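Local coordinates for glutaconate coenzyme a-transferase (Acidaminococcus fermentans, PDB 1POI), which transfers the CoA moiety from acetyl-CoA to (R)-2-hydroxyglutarate and related acids such as glutaconate, a step in glutamate degradation by the hydroxyglutarate pathway, at residues His245-Phe259 with Tyr290-Val304. Sequence-based numbering, arbitrary orientation.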
ATOM      1  N   HIS A 245      -9.155  13.537  20.422  1.00 16.67           N
ATOM      2  CA  HIS A 245      -8.296  13.932  21.527  1.00 18.50           C
ATOM      3  C   HIS A 245      -9.146  14.206  22.742  1.00 17.23           C
ATOM      4  O   HIS A 245     -10.175  14.872  22.638  1.00 20.19           O
ATOM      5  CB  HIS A 245      -7.465  15.161  21.149  1.00 21.91           C
ATOM      6  CG  HIS A 245      -6.547  15.624  22.237  1.00 24.86           C
ATOM      7  ND1 HIS A 245      -7.000  16.221  23.393  1.00 26.97           N
ATOM      8  CD2 HIS A 245      -5.201  15.568  22.349  1.00 28.67           C
ATOM      9  CE1 HIS A 245      -5.976  16.508  24.174  1.00 27.61           C
ATOM     10  NE2 HIS A 245      -4.872  16.125  23.563  1.00 30.72           N
ATOM     11  N   PRO A 246      -8.699  13.768  23.924  1.00 15.86           N
ATOM     12  CA  PRO A 246      -7.485  13.042  24.317  1.00 18.31           C
ATOM     13  C   PRO A 246      -7.408  11.523  24.071  1.00 19.79           C
ATOM     14  O   PRO A 246      -6.569  10.862  24.678  1.00 19.22           O
ATOM     15  CB  PRO A 246      -7.464  13.268  25.826  1.00 20.02           C
ATOM     16  CG  PRO A 246      -8.889  13.113  26.173  1.00 15.10           C
ATOM     17  CD  PRO A 246      -9.529  14.021  25.113  1.00 16.21           C
ATOM     18  N   SER A 247      -8.287  10.947  23.259  1.00 19.70           N
ATOM     19  CA  SER A 247      -8.236   9.507  23.061  1.00 16.39           C
ATOM     20  C   SER A 247      -7.472   9.141  21.797  1.00 16.47           C
ATOM     21  O   SER A 247      -7.238  10.001  20.924  1.00 14.42           O
ATOM     22  CB  SER A 247      -9.645   8.923  23.053  1.00 13.98           C
ATOM     23  OG  SER A 247     -10.353   9.344  21.914  1.00 11.06           O
ATOM     24  N   GLN A 248      -7.060   7.873  21.724  1.00 15.28           N
ATOM     25  CA  GLN A 248      -6.300   7.345  20.577  1.00 14.84           C
ATOM     26  C   GLN A 248      -7.110   7.411  19.293  1.00 14.92           C
ATOM     27  O   GLN A 248      -8.307   7.668  19.305  1.00 21.29           O
ATOM     28  CB  GLN A 248      -5.882   5.885  20.812  1.00  7.35           C
ATOM     29  CG  GLN A 248      -5.304   5.654  22.162  1.00  9.28           C
ATOM     30  CD  GLN A 248      -4.807   4.271  22.345  1.00 13.77           C
ATOM     31  OE1 GLN A 248      -5.544   3.378  22.780  1.00 14.03           O
ATOM     32  NE2 GLN A 248      -3.531   4.060  22.034  1.00 19.47           N
ATOM     33  N   CYS A 249      -6.444   7.175  18.185  1.00  9.96           N
ATOM     34  CA  CYS A 249      -7.095   7.170  16.917  1.00  8.41           C
ATOM     35  C   CYS A 249      -6.084   6.493  16.030  1.00 12.50           C
ATOM     36  O   CYS A 249      -5.126   7.117  15.532  1.00 14.28           O
ATOM     37  CB  CYS A 249      -7.396   8.576  16.472  1.00  6.41           C
ATOM     38  SG  CYS A 249      -8.087   8.660  14.837  1.00  9.58           S
ATOM     39  N   TYR A 250      -6.263   5.177  15.946  1.00 11.29           N
ATOM     40  CA  TYR A 250      -5.442   4.264  15.184  1.00  9.82           C
ATOM     41  C   TYR A 250      -4.753   4.821  13.944  1.00 10.83           C
ATOM     42  O   TYR A 250      -5.393   5.378  13.055  1.00 11.39           O
ATOM     43  CB  TYR A 250      -6.289   3.043  14.808  1.00 12.00           C
ATOM     44  CG  TYR A 250      -5.502   1.914  14.180  1.00 11.68           C
ATOM     45  CD1 TYR A 250      -5.208   1.922  12.818  1.00 10.85           C
ATOM     46  CD2 TYR A 250      -5.003   0.863  14.957  1.00 11.04           C
ATOM     47  CE1 TYR A 250      -4.440   0.938  12.251  1.00  6.43           C
ATOM     48  CE2 TYR A 250      -4.224  -0.142  14.384  1.00  6.67           C
ATOM     49  CZ  TYR A 250      -3.951  -0.089  13.037  1.00  6.61           C
ATOM     50  OH  TYR A 250      -3.158  -1.050  12.447  1.00 15.11           O
ATOM     51  N   GLY A 251      -3.431   4.671  13.897  1.00 11.44           N
ATOM     52  CA  GLY A 251      -2.666   5.101  12.746  1.00 11.00           C
ATOM     53  C   GLY A 251      -2.438   6.583  12.658  1.00 14.96           C
ATOM     54  O   GLY A 251      -1.755   7.056  11.743  1.00 14.21           O
ATOM     55  N   LEU A 252      -3.007   7.332  13.596  1.00 15.80           N
ATOM     56  CA  LEU A 252      -2.821   8.767  13.582  1.00 15.53           C
ATOM     57  C   LEU A 252      -2.158   9.320  14.836  1.00 16.04           C
ATOM     58  O   LEU A 252      -1.141  10.009  14.744  1.00 18.23           O
ATOM     59  CB  LEU A 252      -4.139   9.479  13.303  1.00 12.51           C
ATOM     60  CG  LEU A 252      -4.592   9.363  11.849  1.00 14.43           C
ATOM     61  CD1 LEU A 252      -5.932  10.029  11.672  1.00 18.47           C
ATOM     62  CD2 LEU A 252      -3.587   9.998  10.924  1.00 10.95           C
ATOM     63  N   TYR A 253      -2.694   9.004  16.007  1.00 13.89           N
ATOM     64  CA  TYR A 253      -2.116   9.533  17.228  1.00 13.81           C
ATOM     65  C   TYR A 253      -2.493   8.721  18.427  1.00 10.78           C
ATOM     66  O   TYR A 253      -3.465   7.995  18.395  1.00 13.67           O
ATOM     67  CB  TYR A 253      -2.490  11.012  17.432  1.00 17.48           C
ATOM     68  CG  TYR A 253      -3.966  11.338  17.275  1.00 20.94           C
ATOM     69  CD1 TYR A 253      -4.856  11.169  18.337  1.00 21.98           C
ATOM     70  CD2 TYR A 253      -4.468  11.799  16.066  1.00 19.89           C
ATOM     71  CE1 TYR A 253      -6.194  11.449  18.192  1.00 20.72           C
ATOM     72  CE2 TYR A 253      -5.807  12.077  15.915  1.00 21.28           C
ATOM     73  CZ  TYR A 253      -6.663  11.902  16.979  1.00 21.29           C
ATOM     74  OH  TYR A 253      -7.996  12.205  16.830  1.00 26.89           O
ATOM     75  N   ASP A 254      -1.716   8.881  19.487  1.00  8.95           N
ATOM     76  CA  ASP A 254      -1.859   8.159  20.735  1.00  7.78           C
ATOM     77  C   ASP A 254      -2.633   8.981  21.796  1.00  9.09           C
ATOM     78  O   ASP A 254      -2.839  10.200  21.623  1.00  8.96           O
ATOM     79  CB  ASP A 254      -0.440   7.865  21.197  1.00  9.06           C
ATOM     80  CG  ASP A 254      -0.348   6.639  22.050  1.00 17.39           C
ATOM     81  OD1 ASP A 254      -1.379   6.229  22.619  1.00 17.71           O
ATOM     82  OD2 ASP A 254       0.771   6.078  22.152  1.00 19.68           O
ATOM     83  N   TYR A 255      -3.073   8.350  22.887  1.00  6.79           N
ATOM     84  CA  TYR A 255      -3.790   9.115  23.890  1.00  8.83           C
ATOM     85  C   TYR A 255      -2.888  10.142  24.539  1.00 13.00           C
ATOM     86  O   TYR A 255      -1.682   9.966  24.612  1.00 17.11           O
ATOM     87  CB  TYR A 255      -4.483   8.258  24.957  1.00 11.50           C
ATOM     88  CG  TYR A 255      -3.800   6.994  25.441  1.00 17.16           C
ATOM     89  CD1 TYR A 255      -2.434   6.937  25.694  1.00 17.40           C
ATOM     90  CD2 TYR A 255      -4.540   5.830  25.619  1.00 22.28           C
ATOM     91  CE1 TYR A 255      -1.822   5.740  26.104  1.00 17.17           C
ATOM     92  CE2 TYR A 255      -3.944   4.634  26.029  1.00 22.69           C
ATOM     93  CZ  TYR A 255      -2.588   4.594  26.264  1.00 22.37           C
ATOM     94  OH  TYR A 255      -2.028   3.390  26.646  1.00 21.86           O
ATOM     95  N   ASP A 256      -3.486  11.229  24.992  1.00 15.39           N
ATOM     96  CA  ASP A 256      -2.778  12.312  25.636  1.00 14.01           C
ATOM     97  C   ASP A 256      -2.867  12.060  27.125  1.00 14.69           C
ATOM     98  O   ASP A 256      -3.738  12.598  27.789  1.00 18.33           O
ATOM     99  CB  ASP A 256      -3.459  13.627  25.283  1.00 11.40           C
ATOM    100  CG  ASP A 256      -2.656  14.813  25.685  1.00 17.31           C
ATOM    101  OD1 ASP A 256      -2.190  14.832  26.835  1.00 20.55           O
ATOM    102  OD2 ASP A 256      -2.483  15.740  24.863  1.00 20.33           O
ATOM    103  N   ASN A 257      -1.956  11.251  27.649  1.00 18.07           N
ATOM    104  CA  ASN A 257      -1.922  10.898  29.065  1.00 18.02           C
ATOM    105  C   ASN A 257      -1.842  12.012  30.097  1.00 19.41           C
ATOM    106  O   ASN A 257      -2.361  11.861  31.208  1.00 14.82           O
ATOM    107  CB  ASN A 257      -0.824   9.907  29.334  1.00 21.43           C
ATOM    108  CG  ASN A 257      -1.343   8.690  30.009  1.00 28.77           C
ATOM    109  OD1 ASN A 257      -1.064   8.477  31.182  1.00 32.94           O
ATOM    110  ND2 ASN A 257      -2.049   7.837  29.267  1.00 32.05           N
ATOM    111  N   PRO A 258      -1.054  13.073  29.821  1.00 22.07           N
ATOM    112  CA  PRO A 258      -0.990  14.161  30.808  1.00 21.76           C
ATOM    113  C   PRO A 258      -2.416  14.732  30.947  1.00 23.70           C
ATOM    114  O   PRO A 258      -2.977  14.809  32.050  1.00 23.04           O
ATOM    115  CB  PRO A 258      -0.051  15.161  30.138  1.00 20.26           C
ATOM    116  CG  PRO A 258       0.900  14.276  29.408  1.00 21.99           C
ATOM    117  CD  PRO A 258      -0.004  13.233  28.793  1.00 22.34           C
ATOM    118  N   PHE A 259      -3.024  15.055  29.801  1.00 23.23           N
ATOM    119  CA  PHE A 259      -4.381  15.589  29.755  1.00 20.63           C
ATOM    120  C   PHE A 259      -5.371  14.681  30.503  1.00 20.60           C
ATOM    121  O   PHE A 259      -6.074  15.139  31.394  1.00 22.40           O
ATOM    122  CB  PHE A 259      -4.812  15.756  28.313  1.00 17.03           C
ATOM    123  CG  PHE A 259      -6.046  16.569  28.149  1.00 20.06           C
ATOM    124  CD1 PHE A 259      -7.276  16.089  28.583  1.00 19.50           C
ATOM    125  CD2 PHE A 259      -5.987  17.820  27.537  1.00 19.69           C
ATOM    126  CE1 PHE A 259      -8.438  16.845  28.408  1.00 20.35           C
ATOM    127  CE2 PHE A 259      -7.145  18.588  27.357  1.00 20.83           C
ATOM    128  CZ  PHE A 259      -8.369  18.101  27.792  1.00 19.66           C
ATOM    129  N   TYR A 290      -9.636  24.892  20.447  1.00 15.66           N
ATOM    130  CA  TYR A 290      -9.183  23.817  21.315  1.00 15.67           C
ATOM    131  C   TYR A 290      -7.778  23.382  20.862  1.00 17.00           C
ATOM    132  O   TYR A 290      -6.860  23.240  21.675  1.00 19.00           O
ATOM    133  CB  TYR A 290     -10.180  22.658  21.237  1.00  7.05           C
ATOM    134  CG  TYR A 290      -9.826  21.429  22.049  1.00  6.57           C
ATOM    135  CD1 TYR A 290     -10.122  21.359  23.400  1.00  2.00           C
ATOM    136  CD2 TYR A 290      -9.254  20.299  21.444  1.00  5.83           C
ATOM    137  CE1 TYR A 290      -9.874  20.219  24.129  1.00  2.00           C
ATOM    138  CE2 TYR A 290      -9.000  19.148  22.182  1.00  2.00           C
ATOM    139  CZ  TYR A 290      -9.315  19.118  23.521  1.00  2.00           C
ATOM    140  OH  TYR A 290      -9.069  17.985  24.265  1.00  2.00           O
ATOM    141  N   LEU A 291      -7.602  23.224  19.555  1.00 16.57           N
ATOM    142  CA  LEU A 291      -6.315  22.796  19.000  1.00 16.49           C
ATOM    143  C   LEU A 291      -5.230  23.812  19.304  1.00 18.83           C
ATOM    144  O   LEU A 291      -4.131  23.462  19.765  1.00 22.26           O
ATOM    145  CB  LEU A 291      -6.423  22.569  17.487  1.00  7.33           C
ATOM    146  CG  LEU A 291      -7.380  21.434  17.104  1.00  6.65           C
ATOM    147  CD1 LEU A 291      -7.399  21.274  15.608  1.00  9.01           C
ATOM    148  CD2 LEU A 291      -6.991  20.113  17.788  1.00  4.84           C
ATOM    149  N   ASN A 292      -5.553  25.080  19.092  1.00 16.38           N
ATOM    150  CA  ASN A 292      -4.595  26.127  19.335  1.00 14.23           C
ATOM    151  C   ASN A 292      -4.224  26.240  20.807  1.00 15.13           C
ATOM    152  O   ASN A 292      -3.052  26.385  21.155  1.00 13.08           O
ATOM    153  CB  ASN A 292      -5.093  27.420  18.728  1.00 10.97           C
ATOM    154  CG  ASN A 292      -4.875  27.461  17.240  1.00 11.95           C
ATOM    155  OD1 ASN A 292      -4.147  26.640  16.702  1.00 22.14           O
ATOM    156  ND2 ASN A 292      -5.477  28.418  16.565  1.00 11.54           N
ATOM    157  N   LYS A 293      -5.211  26.061  21.671  1.00 16.86           N
ATOM    158  CA  LYS A 293      -4.984  26.118  23.107  1.00 17.07           C
ATOM    159  C   LYS A 293      -3.933  25.077  23.433  1.00 16.09           C
ATOM    160  O   LYS A 293      -2.989  25.359  24.156  1.00 21.58           O
ATOM    161  CB  LYS A 293      -6.282  25.808  23.858  1.00 19.16           C
ATOM    162  CG  LYS A 293      -6.158  25.840  25.359  1.00 21.41           C
ATOM    163  CD  LYS A 293      -7.127  26.841  26.000  1.00 19.95           C
ATOM    164  CE  LYS A 293      -6.827  27.001  27.488  1.00 20.98           C
ATOM    165  NZ  LYS A 293      -6.930  25.684  28.202  1.00 21.10           N
ATOM    166  N   LEU A 294      -4.100  23.878  22.885  1.00 15.69           N
ATOM    167  CA  LEU A 294      -3.159  22.781  23.088  1.00 13.01           C
ATOM    168  C   LEU A 294      -1.761  23.120  22.560  1.00 13.54           C
ATOM    169  O   LEU A 294      -0.761  22.873  23.239  1.00 13.20           O
ATOM    170  CB  LEU A 294      -3.662  21.513  22.410  1.00  9.19           C
ATOM    171  CG  LEU A 294      -4.827  20.836  23.117  1.00 11.13           C
ATOM    172  CD1 LEU A 294      -5.279  19.680  22.293  1.00 10.90           C
ATOM    173  CD2 LEU A 294      -4.426  20.377  24.515  1.00  5.29           C
ATOM    174  N   GLY A 295      -1.685  23.700  21.367  1.00 11.29           N
ATOM    175  CA  GLY A 295      -0.390  24.062  20.825  1.00 10.02           C
ATOM    176  C   GLY A 295       0.116  23.011  19.859  1.00 11.54           C
ATOM    177  O   GLY A 295      -0.117  21.813  20.070  1.00  7.82           O
ATOM    178  N   ALA A 296       0.846  23.478  18.836  1.00 11.83           N
ATOM    179  CA  ALA A 296       1.415  22.658  17.770  1.00 10.82           C
ATOM    180  C   ALA A 296       2.236  21.471  18.226  1.00 14.54           C
ATOM    181  O   ALA A 296       1.775  20.336  18.116  1.00 21.51           O
ATOM    182  CB  ALA A 296       2.242  23.517  16.815  1.00  7.29           C
ATOM    183  N   THR A 297       3.421  21.703  18.783  1.00 13.17           N
ATOM    184  CA  THR A 297       4.268  20.573  19.174  1.00 12.02           C
ATOM    185  C   THR A 297       3.571  19.510  20.037  1.00 10.03           C
ATOM    186  O   THR A 297       3.789  18.322  19.852  1.00 15.11           O
ATOM    187  CB  THR A 297       5.650  21.015  19.806  1.00 11.14           C
ATOM    188  OG1 THR A 297       5.470  21.473  21.153  1.00 12.05           O
ATOM    189  CG2 THR A 297       6.296  22.134  18.990  1.00  3.55           C
ATOM    190  N   ARG A 298       2.643  19.930  20.879  1.00  8.27           N
ATOM    191  CA  ARG A 298       1.944  19.016  21.765  1.00  8.13           C
ATOM    192  C   ARG A 298       1.190  17.967  21.009  1.00 10.57           C
ATOM    193  O   ARG A 298       1.114  16.828  21.452  1.00 11.27           O
ATOM    194  CB  ARG A 298       0.962  19.772  22.666  1.00  9.49           C
ATOM    195  CG  ARG A 298       0.080  18.841  23.468  1.00  9.47           C
ATOM    196  CD  ARG A 298      -0.573  19.473  24.687  1.00  4.76           C
ATOM    197  NE  ARG A 298      -1.050  18.403  25.558  1.00  8.81           N
ATOM    198  CZ  ARG A 298      -1.477  18.579  26.803  1.00 12.06           C
ATOM    199  NH1 ARG A 298      -1.489  19.795  27.337  1.00 12.67           N
ATOM    200  NH2 ARG A 298      -1.898  17.535  27.518  1.00 11.57           N
ATOM    201  N   LEU A 299       0.578  18.370  19.901  1.00 12.67           N
ATOM    202  CA  LEU A 299      -0.204  17.455  19.067  1.00 12.59           C
ATOM    203  C   LEU A 299       0.713  16.530  18.291  1.00 14.64           C
ATOM    204  O   LEU A 299       0.477  15.312  18.219  1.00 16.72           O
ATOM    205  CB  LEU A 299      -1.110  18.249  18.121  1.00  9.11           C
ATOM    206  CG  LEU A 299      -2.156  19.104  18.859  1.00  6.21           C
ATOM    207  CD1 LEU A 299      -2.932  19.892  17.851  1.00  2.00           C
ATOM    208  CD2 LEU A 299      -3.057  18.234  19.749  1.00  2.00           C
ATOM    209  N   ILE A 300       1.781  17.120  17.754  1.00 15.77           N
ATOM    210  CA  ILE A 300       2.810  16.416  16.979  1.00 12.14           C
ATOM    211  C   ILE A 300       3.435  15.276  17.781  1.00 12.54           C
ATOM    212  O   ILE A 300       3.658  14.185  17.255  1.00 14.39           O
ATOM    213  CB  ILE A 300       3.928  17.374  16.564  1.00  8.98           C
ATOM    214  CG1 ILE A 300       3.397  18.362  15.524  1.00  7.07           C
ATOM    215  CG2 ILE A 300       5.117  16.596  16.040  1.00 13.08           C
ATOM    216  CD1 ILE A 300       4.453  19.280  14.922  1.00  5.53           C
ATOM    217  N   ASN A 301       3.677  15.502  19.063  1.00 10.22           N
ATOM    218  CA  ASN A 301       4.293  14.467  19.888  1.00 12.35           C
ATOM    219  C   ASN A 301       3.366  13.358  20.314  1.00 10.40           C
ATOM    220  O   ASN A 301       3.693  12.575  21.198  1.00  8.97           O
ATOM    221  CB  ASN A 301       4.974  15.086  21.110  1.00 15.95           C
ATOM    222  CG  ASN A 301       5.918  16.214  20.735  1.00 22.98           C
ATOM    223  OD1 ASN A 301       6.286  17.028  21.576  1.00 31.32           O
ATOM    224  ND2 ASN A 301       6.304  16.279  19.461  1.00 27.02           N
ATOM    225  N   LEU A 302       2.191  13.310  19.710  1.00 12.91           N
ATOM    226  CA  LEU A 302       1.220  12.277  20.041  1.00 13.94           C
ATOM    227  C   LEU A 302       1.126  11.314  18.871  1.00 14.92           C
ATOM    228  O   LEU A 302       0.524  10.249  18.980  1.00 14.56           O
ATOM    229  CB  LEU A 302      -0.152  12.904  20.324  1.00 14.43           C
ATOM    230  CG  LEU A 302      -0.430  13.469  21.728  1.00 17.58           C
ATOM    231  CD1 LEU A 302      -1.782  14.164  21.771  1.00 15.69           C
ATOM    232  CD2 LEU A 302      -0.414  12.356  22.753  1.00 16.63           C
ATOM    233  N   LYS A 303       1.754  11.678  17.762  1.00 15.73           N
ATOM    234  CA  LYS A 303       1.711  10.854  16.575  1.00 20.68           C
ATOM    235  C   LYS A 303       2.216   9.427  16.714  1.00 22.35           C
ATOM    236  O   LYS A 303       3.108   9.115  17.504  1.00 25.14           O
ATOM    237  CB  LYS A 303       2.382  11.567  15.405  1.00 23.24           C
ATOM    238  CG  LYS A 303       1.590  12.809  14.976  1.00 32.70           C
ATOM    239  CD  LYS A 303       2.202  13.538  13.787  1.00 35.89           C
ATOM    240  CE  LYS A 303       1.482  14.861  13.584  1.00 40.41           C
ATOM    241  NZ  LYS A 303       2.178  15.762  12.620  1.00 45.25           N
ATOM    242  N   VAL A 304       1.567   8.547  15.970  1.00 20.92           N
ATOM    243  CA  VAL A 304       1.885   7.130  15.950  1.00 16.41           C
ATOM    244  C   VAL A 304       3.188   6.877  15.164  1.00 15.66           C
ATOM    245  O   VAL A 304       3.484   7.580  14.183  1.00 15.77           O
ATOM    246  CB  VAL A 304       0.655   6.364  15.338  1.00 14.67           C
ATOM    247  CG1 VAL A 304       1.059   5.339  14.283  1.00 13.20           C
ATOM    248  CG2 VAL A 304      -0.161   5.742  16.436  1.00  7.07           C
TER
HETATM  249  O   HOH W   1     -11.593  16.938  24.668  1.00 37.59           O
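The carboxylate of Asp-256 takes four hydrogen bonds, two on each oxygen, and so ties His-245, Arg-298 and a helix start together. Arg-298 forms a side-on salt bridge with it: Arg-298 NH2 lies 2.8 Å from Asp-256 OD1, which sits in the guanidinium plane, and NE donates to the syn lone pair of OD2. The two flat groups are twisted 44° apart. The extended Arg-298 chain, with CG anti to the backbone N (chi1 172°), carries the guanidinium across to the acid. Asp-256 OD1 also caps Phe-259 N. Asp-256 OD2 accepts from His-245 NE2 at 2.7 Å, from above the carboxylate plane.

The other ring nitrogen, His-245 ND1, shares a hydrogen bond of 2.9 Å with Tyr-290 OH. Bonds at both nitrogens fix the turn of the imidazole. Leu-294 CD1 covers one ring face in a CH-pi contact, 3.8 Å from the centroid. Pro-246 CB lies over the opposite face, and Leu-302 CD1 is at the edge.

Leu-302 fills the middle of the contact. Its CD1 faces His-245 and Asp-256, and Leu-302 CD2 packs against Tyr-255 O, 3.3 Å away. Next to it in the chain, the backbones meet at a single bridge between Tyr-253 and Lys-303. Asp-254 N donates to Leu-302 O at 2.7 Å, and Val-304 N bonds weakly to Leu-252 O. Asp-254 OD2 forms a salt bridge to a basic side chain of the chain of another protein.

Bonds from Asp-256 to Arg-298 and from His-245 to Tyr-290 join the loop, with its classic beta bulge at Leu-252 and Tyr-253, to helices 296-300 and 287-294. The His-carboxylate hydrogen bond lies within that loop and holds both residues in place, and Asp-256 is the N-cap of helix 257-266.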